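Local coordinates for mRNA export factor GLE1 (Saccharomyces cerevisiae, PDB 6B4E), which functions as a nuclear pore complex component and mRNA export factor, with enzyme activator activity and the ability to bind inositol hexakisphosphate, at residues A[184-188]-A[237-241]. Numbering follows the deposited sequence.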
# COMPACT_ATOMS: atom_id res chain seq x y z
N ALA A 184 -2.97 -2.82 -0.97
CA ALA A 184 -3.90 -3.25 -2.00
C ALA A 184 -5.18 -3.83 -1.40
O ALA A 184 -6.29 -3.44 -1.79
CB ALA A 184 -3.22 -4.27 -2.92
N ILE A 185 -5.03 -4.79 -0.48
CA ILE A 185 -6.17 -5.36 0.24
C ILE A 185 -7.04 -4.26 0.81
O ILE A 185 -8.27 -4.26 0.66
CB ILE A 185 -5.67 -6.30 1.37
CG1 ILE A 185 -5.09 -7.60 0.79
CG2 ILE A 185 -6.77 -6.59 2.40
CD1 ILE A 185 -6.10 -8.55 0.16
N ILE A 186 -6.43 -3.33 1.55
CA ILE A 186 -7.20 -2.29 2.22
C ILE A 186 -8.04 -1.51 1.21
O ILE A 186 -9.20 -1.17 1.48
CB ILE A 186 -6.27 -1.38 3.03
CG1 ILE A 186 -5.70 -2.16 4.23
CG2 ILE A 186 -7.01 -0.12 3.51
CD1 ILE A 186 -4.63 -1.44 5.03
N THR A 187 -7.48 -1.21 0.03
CA THR A 187 -8.23 -0.39 -0.91
C THR A 187 -9.45 -1.12 -1.47
O THR A 187 -10.38 -0.45 -1.92
CB THR A 187 -7.38 0.10 -2.09
OG1 THR A 187 -6.98 -0.99 -2.94
CG2 THR A 187 -6.15 0.90 -1.62
N ARG A 188 -9.47 -2.46 -1.45
CA ARG A 188 -10.58 -3.20 -2.04
C ARG A 188 -11.50 -3.85 -1.01
O ARG A 188 -12.50 -4.47 -1.38
CB ARG A 188 -10.05 -4.24 -3.05
CG ARG A 188 -9.17 -5.38 -2.51
CD ARG A 188 -9.93 -6.42 -1.73
NE ARG A 188 -9.23 -7.70 -1.82
CZ ARG A 188 -9.67 -8.86 -1.33
NH1 ARG A 188 -10.81 -8.92 -0.68
NH2 ARG A 188 -8.92 -9.96 -1.49
N ALA A 237 -3.79 -9.53 -4.79
CA ALA A 237 -4.58 -9.02 -3.68
C ALA A 237 -5.89 -8.34 -4.10
O ALA A 237 -6.82 -8.31 -3.29
CB ALA A 237 -3.77 -7.98 -2.89
N ALA A 238 -5.98 -7.78 -5.32
CA ALA A 238 -7.08 -6.85 -5.60
C ALA A 238 -7.59 -6.85 -7.03
O ALA A 238 -8.56 -6.14 -7.30
CB ALA A 238 -6.65 -5.43 -5.21
N ALA A 239 -7.01 -7.61 -7.97
CA ALA A 239 -7.44 -7.48 -9.36
C ALA A 239 -8.92 -7.82 -9.54
O ALA A 239 -9.64 -7.14 -10.29
CB ALA A 239 -6.58 -8.33 -10.28
N VAL A 240 -9.40 -8.87 -8.87
CA VAL A 240 -10.81 -9.25 -8.99
C VAL A 240 -11.71 -8.07 -8.63
O VAL A 240 -12.69 -7.77 -9.32
CB VAL A 240 -11.09 -10.47 -8.09
CG1 VAL A 240 -12.60 -10.63 -7.85
CG2 VAL A 240 -10.48 -11.71 -8.73
N GLN A 241 -11.40 -7.41 -7.51
CA GLN A 241 -12.25 -6.33 -7.03
C GLN A 241 -12.07 -5.06 -7.84
O GLN A 241 -13.00 -4.25 -7.94
CB GLN A 241 -11.96 -6.07 -5.56
CG GLN A 241 -12.35 -7.21 -4.65
CD GLN A 241 -11.36 -8.36 -4.66
OE1 GLN A 241 -10.17 -8.19 -4.97
NE2 GLN A 241 -11.84 -9.54 -4.30
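A184 and A237 meet methyl to methyl at the buried centre of this contact, their CB atoms 3.8 Å apart, consistent with the close approach of the two helical segments, whose axes come within 8.7 Å at 23° to one another. The CD1 of I185 closes over the same methyl, 3.9 Å from A237 CB; with CG1 beside the backbone N (chi1 -72°), the ethyl branch rather than CG2 makes this contact. A238 CB packs against the aliphatic part of R188, 3.7 Å from its CG.

Outward from these alanines the contact turns polar. At the kink in 237-241, Q241 N makes no bond to the preceding turn, and A237 O, which would accept it in a regular helix, receives R188: its NE (2.9 Å) and NH2 (3.2 Å) both donate to A237 O, which lies in the guanidinium plane, at its edge. The amide of Q241 stacks on one face of this group, the planes 15° apart and Q241 NE2 over the centre of the R188 guanidinium, 3.7 Å above the plane, while R188 CB rests against Q241 CB. A methionine in place of R188 would probably leave A237 O without these two donors and the Q241 amide without its flat stacking partner.

The pairing joins the C-terminal end of helix 169-188 to a kinked turn within the long helix 225-264, in the all-helical C-terminal region of GLE1. Helix 108-121 packs against the first segment through A108 on I185 and L109 on R188.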